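Local coordinates for dipeptide Epimerase (Enterococcus faecalis V583, PDB 3JVA), which belongs to the mandelate racemase/muconate lactonizing enzyme family of the enolase superfamily and holds a magnesium ion in its barrel domain, at residues Leu135-Asp138 against Val142-Gln145; Gly300-Ala305 against Ala348-Ser353; Ala305-Ala308 against Asn313-Arg316. One frame throughout, in Å; residues are numbered along the deposited sequence.

Contact 1 of 3, residues Leu135-Asp138 against Val142-Gln145; sequences LGID and VMAQ
Val-142 packs against Asp-138 where the first parallel strand of the barrel, 128-134, gives way to helix 140-152, and the site illustrates how a strand-to-helix loop in an enolase-type barrel can fold back on the helix it introduces. The two side chains meet at a slant: CG1 of Val-142 comes to 3.4 Å from OD1 of Asp-138 and also touches its carboxylate carbon. CG of Asp-138 stands anti to the backbone N (chi1 -155°), which carries the carboxylate over the valine, and OD2 is hydrogen-bonded to a residue adjoining the segments.

Met-143, the next residue, contributes much more. Its side chain lies along the inside of the loop and touches every residue from Leu-135 to Asp-138. Close to the helix, CG passes 3.5 Å from the carbonyl O of Asp-138. SD lies 3.5 Å from Asp-138 N and accepts a weak hydrogen bond from it, bent to 143° at the hydrogen. A turn at the last torsion (chi3 74°) then swings the methyl group towards the start of the loop, where CE meets CB of Leu-135 at 3.8 Å and CD1 of Ile-137 at 4.1 Å.

Helix 166-180 lies next to this packing, with Arg-172 touching both Met-143 and Ile-137 and bonding through NE to the carbonyl O of Asp-138. The carbonyl O of Gly-136 takes a hydrogen bond from Lys-146 NZ, and this same oxygen lies 3.3 Å from the methionine CE.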
# COMPACT_ATOMS: atom_id res chain seq x y z
N LEU B 135 -42.77 3.82 -7.20
CA LEU B 135 -43.93 2.99 -7.44
C LEU B 135 -43.97 1.94 -6.34
O LEU B 135 -42.97 1.24 -6.11
CB LEU B 135 -43.83 2.30 -8.81
CG LEU B 135 -43.75 3.18 -10.05
CD1 LEU B 135 -43.63 2.30 -11.28
CD2 LEU B 135 -44.98 4.07 -10.16
N GLY B 136 -45.10 1.82 -5.66
CA GLY B 136 -45.21 0.84 -4.60
C GLY B 136 -45.12 -0.57 -5.14
O GLY B 136 -45.62 -0.86 -6.22
N ILE B 137 -44.48 -1.46 -4.38
CA ILE B 137 -44.34 -2.85 -4.81
C ILE B 137 -45.71 -3.50 -4.95
O ILE B 137 -46.57 -3.35 -4.09
CB ILE B 137 -43.45 -3.64 -3.83
CG1 ILE B 137 -42.01 -3.13 -3.91
CG2 ILE B 137 -43.49 -5.13 -4.15
CD1 ILE B 137 -41.41 -3.21 -5.32
N ASP B 138 -45.90 -4.23 -6.04
CA ASP B 138 -47.16 -4.90 -6.30
C ASP B 138 -46.94 -5.82 -7.50
O ASP B 138 -45.81 -5.95 -7.98
CB ASP B 138 -48.23 -3.85 -6.62
CG ASP B 138 -49.64 -4.33 -6.31
OD1 ASP B 138 -50.50 -3.47 -6.01
OD2 ASP B 138 -49.89 -5.55 -6.38
N VAL B 142 -49.88 -4.47 -12.21
CA VAL B 142 -50.39 -3.33 -11.45
C VAL B 142 -49.36 -2.20 -11.45
O VAL B 142 -49.71 -1.04 -11.67
CB VAL B 142 -50.71 -3.72 -10.00
CG1 VAL B 142 -51.14 -2.49 -9.21
CG2 VAL B 142 -51.82 -4.77 -9.98
N MET B 143 -48.10 -2.53 -11.21
CA MET B 143 -47.06 -1.52 -11.20
C MET B 143 -46.95 -0.88 -12.58
O MET B 143 -46.70 0.33 -12.70
CB MET B 143 -45.71 -2.13 -10.79
CG MET B 143 -45.70 -2.71 -9.39
SD MET B 143 -44.03 -3.14 -8.83
CE MET B 143 -43.36 -1.49 -8.53
N ALA B 144 -47.14 -1.69 -13.61
CA ALA B 144 -47.06 -1.21 -14.98
C ALA B 144 -48.13 -0.16 -15.26
O ALA B 144 -47.85 0.88 -15.86
CB ALA B 144 -47.22 -2.38 -15.95
N GLN B 145 -49.36 -0.42 -14.81
CA GLN B 145 -50.43 0.55 -15.03
C GLN B 145 -50.17 1.81 -14.22
O GLN B 145 -50.49 2.92 -14.65
CB GLN B 145 -51.80 -0.05 -14.67
CG GLN B 145 -52.03 -0.31 -13.20
CD GLN B 145 -53.45 -0.74 -12.90
OE1 GLN B 145 -53.92 -1.78 -13.38
NE2 GLN B 145 -54.16 0.06 -12.11

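Contact 2 of 3, residues Gly300-Ala305 against Ala348-Ser353; sequences GITAAA and AGLGIS
Thr-302 meets Leu-350 and Ile-352 where helix 298-310 of the enolase-type barrel packs against a type II' beta turn near the C-terminus, Ala-348 to Gly-351. With OG1 of the threonine beside the backbone N (chi1 -58°), its methyl CG2 falls anti to that N and lies 3.4 Å from the carbonyl O of Leu-350 and 4.0 Å from CD2 of that leucine, whose side chain runs aslant to it. Ile-352 reaches the threonine tip to tip, CD1 standing 3.8 Å from OG1. One residue further along the helix, CA of Ala-303 receives CD2 of Leu-350 at 3.7 Å.

The next shell holds the hydroxyl and the turn by hydrogen bonds. OG1 of Thr-302 gives a hydrogen bond to the carbonyl of Thr-298, one turn back in the helix, and accepts another from Val-334 N; the buried hydroxyl is thus satisfied although it faces a methyl group. Ile-104 of helix 96-114 touches both Ala-303 and Leu-350, while Asp-108 on that helix binds Leu-350 N through OD1. Leu-350 is the third residue of the turn, after Gly-349 with positive phi (62°), and Gly-351 N closes it on Ala-348 O at 3.1 Å.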
# COMPACT_ATOMS: atom_id res chain seq x y z
N GLY B 300 -40.10 18.38 5.78
CA GLY B 300 -38.87 17.70 5.40
C GLY B 300 -38.63 17.74 3.90
O GLY B 300 -37.51 17.98 3.44
N ILE B 301 -39.69 17.51 3.13
CA ILE B 301 -39.57 17.51 1.68
C ILE B 301 -39.20 18.89 1.15
O ILE B 301 -38.35 19.02 0.27
CB ILE B 301 -40.89 17.06 1.01
CG1 ILE B 301 -41.10 15.56 1.24
CG2 ILE B 301 -40.86 17.40 -0.47
CD1 ILE B 301 -40.03 14.67 0.59
N THR B 302 -39.83 19.92 1.70
CA THR B 302 -39.57 21.28 1.25
C THR B 302 -38.14 21.70 1.53
O THR B 302 -37.47 22.29 0.67
CB THR B 302 -40.57 22.26 1.90
OG1 THR B 302 -41.90 21.85 1.57
CG2 THR B 302 -40.35 23.68 1.39
N ALA B 303 -37.64 21.38 2.72
CA ALA B 303 -36.27 21.73 3.07
C ALA B 303 -35.32 21.06 2.08
O ALA B 303 -34.43 21.70 1.53
CB ALA B 303 -35.96 21.27 4.50
N ALA B 304 -35.54 19.77 1.83
CA ALA B 304 -34.69 19.03 0.90
C ALA B 304 -34.75 19.60 -0.52
O ALA B 304 -33.73 19.66 -1.21
CB ALA B 304 -35.09 17.55 0.90
N ALA B 305 -35.94 20.03 -0.94
CA ALA B 305 -36.11 20.59 -2.28
C ALA B 305 -35.34 21.90 -2.45
O ALA B 305 -34.73 22.13 -3.49
CB ALA B 305 -37.60 20.79 -2.58
N ALA B 348 -40.48 33.70 1.62
CA ALA B 348 -39.27 33.60 2.43
C ALA B 348 -39.15 32.26 3.15
O ALA B 348 -40.15 31.64 3.54
CB ALA B 348 -39.23 34.74 3.45
N GLY B 349 -37.91 31.81 3.32
CA GLY B 349 -37.66 30.55 4.00
C GLY B 349 -38.27 29.38 3.25
O GLY B 349 -38.10 29.25 2.04
N LEU B 350 -38.98 28.52 3.98
CA LEU B 350 -39.62 27.35 3.39
C LEU B 350 -40.97 27.67 2.77
O LEU B 350 -41.55 26.84 2.07
CB LEU B 350 -39.81 26.26 4.45
CG LEU B 350 -38.55 25.72 5.13
CD1 LEU B 350 -38.95 24.82 6.29
CD2 LEU B 350 -37.69 24.97 4.12
N GLY B 351 -41.49 28.87 3.04
CA GLY B 351 -42.79 29.26 2.52
C GLY B 351 -43.90 28.46 3.18
O GLY B 351 -44.98 28.28 2.61
N ILE B 352 -43.64 27.99 4.39
CA ILE B 352 -44.60 27.18 5.14
C ILE B 352 -45.21 27.93 6.32
O ILE B 352 -44.57 28.78 6.94
CB ILE B 352 -43.90 25.88 5.63
CG1 ILE B 352 -43.61 24.99 4.42
CG2 ILE B 352 -44.76 25.16 6.65
CD1 ILE B 352 -42.82 23.73 4.76
N SER B 353 -46.47 27.61 6.62
CA SER B 353 -47.19 28.21 7.74
C SER B 353 -48.15 27.17 8.32
O SER B 353 -48.28 26.07 7.78
CB SER B 353 -47.97 29.45 7.28
OG SER B 353 -48.90 29.13 6.26

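Contact 3 of 3, residues Ala305-Ala308 against Asn313-Arg316; sequences AHLA and NITR
Ile-314 and Leu-307 cross at about a right angle, CD1 of the isoleucine ending 3.7 Å from CG of the leucine. This is the meeting of a helix with the strand that follows it in a beta-alpha-beta unit: strand 287-290, helix 298-310 and strand 314-317, the eighth parallel strand of the barrel. The packing turns on the two branches of Ile-314, which separate at CB and serve different residues of the helix.

The longer branch is directed at Leu-307. With CG1 anti to the carbonyl carbon and the chain then fully extended (chi2 -178°), CD1 is carried to the branch point of the leucine and lies 4.1 Å from its CD2 as well. The shorter branch settles on Ala-308, where CG2 is 3.9 Å from both CA and CB. Alanine's small side chain lets the isoleucine come close to the helix backbone, and the CA atoms of Ala-308 and Ile-314 are 5.5 Å apart.

Neighbouring elements complete the apolar layer. Ile-290, on the adjacent parallel strand, touches both Ala-308 and Ile-314, and Leu-307 also leans on Ala-274 and Leu-275 of helix 271-284. Just before the strand, Asn-313 bonds through ND2 to the carbonyl of Ile-286 and to Asn-278 OD1, while Arg-316, through NE, forms a salt bridge with Glu-212.

No hydrogen bond joins the two segments. The polar side chains of 313-316 have partners outside them, Thr-315 bonding to Glu-287 as Asn-313 and Arg-316 do to theirs. The direct contact between helix and strand is therefore van der Waals packing of buried hydrocarbon groups, consistent with a hydrophobic contribution to their association.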
# COMPACT_ATOMS: atom_id res chain seq x y z
N ALA B 305 -35.94 20.03 -0.94
CA ALA B 305 -36.11 20.59 -2.28
C ALA B 305 -35.34 21.90 -2.45
O ALA B 305 -34.73 22.13 -3.49
CB ALA B 305 -37.60 20.79 -2.58
N HIS B 306 -35.38 22.76 -1.43
CA HIS B 306 -34.64 24.02 -1.50
C HIS B 306 -33.15 23.73 -1.61
O HIS B 306 -32.44 24.37 -2.38
CB HIS B 306 -34.93 24.87 -0.26
CG HIS B 306 -36.21 25.65 -0.35
ND1 HIS B 306 -36.24 26.96 -0.78
CD2 HIS B 306 -37.49 25.29 -0.13
CE1 HIS B 306 -37.50 27.37 -0.82
NE2 HIS B 306 -38.28 26.38 -0.43
N LEU B 307 -32.67 22.76 -0.83
CA LEU B 307 -31.26 22.39 -0.87
C LEU B 307 -30.88 21.82 -2.24
O LEU B 307 -29.86 22.20 -2.81
CB LEU B 307 -30.96 21.34 0.20
CG LEU B 307 -29.52 20.82 0.19
CD1 LEU B 307 -28.54 21.98 0.39
CD2 LEU B 307 -29.35 19.77 1.27
N ALA B 308 -31.71 20.91 -2.75
CA ALA B 308 -31.45 20.28 -4.04
C ALA B 308 -31.42 21.32 -5.14
O ALA B 308 -30.51 21.34 -5.98
CB ALA B 308 -32.52 19.23 -4.33
N ASN B 313 -24.31 20.24 -7.54
CA ASN B 313 -23.93 18.83 -7.46
C ASN B 313 -25.02 17.86 -7.00
O ASN B 313 -24.83 16.64 -7.08
CB ASN B 313 -22.68 18.67 -6.59
CG ASN B 313 -22.00 17.34 -6.82
OD1 ASN B 313 -21.58 17.03 -7.94
ND2 ASN B 313 -21.89 16.54 -5.77
N ILE B 314 -26.15 18.37 -6.50
CA ILE B 314 -27.24 17.48 -6.12
C ILE B 314 -28.04 17.46 -7.41
O ILE B 314 -28.90 18.30 -7.66
CB ILE B 314 -28.09 18.05 -4.95
CG1 ILE B 314 -27.21 18.20 -3.70
CG2 ILE B 314 -29.24 17.10 -4.63
CD1 ILE B 314 -27.96 18.72 -2.47
N THR B 315 -27.71 16.48 -8.25
CA THR B 315 -28.28 16.35 -9.58
C THR B 315 -29.52 15.49 -9.73
O THR B 315 -30.14 15.49 -10.80
CB THR B 315 -27.23 15.82 -10.53
OG1 THR B 315 -26.83 14.51 -10.10
CG2 THR B 315 -26.02 16.73 -10.54
N ARG B 316 -29.87 14.75 -8.69
CA ARG B 316 -31.04 13.88 -8.70
C ARG B 316 -31.85 14.10 -7.44
O ARG B 316 -31.31 14.48 -6.40
CB ARG B 316 -30.63 12.41 -8.79
CG ARG B 316 -29.91 12.02 -10.07
CD ARG B 316 -29.66 10.52 -10.09
NE ARG B 316 -29.10 10.04 -11.34
CZ ARG B 316 -27.81 10.03 -11.65
NH1 ARG B 316 -26.90 10.49 -10.79
NH2 ARG B 316 -27.41 9.53 -12.81

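In the fold
Contacts 2 and 3 are buried and share helix 298-310: one joins it to the turn near the C-terminus, the other to the eighth barrel strand. Their centres lie about 13 Å apart, and they touch where CE1 of His-306 comes 3.5 Å from Gly-349 O. Contact 1 stands apart, with nearest atoms about 14 Å from contact 2 and about 15 Å from contact 3, and is only partly buried, between the loop after the first barrel strand and helix 140-152. Chemistry follows place. The side chains of contact 3 meet by apolar packing alone, contact 2 puts methyl groups beside a satisfied hydroxyl and a carbonyl, and contact 1 alone has a hydrogen bond between its segments, a weak one to sulfur.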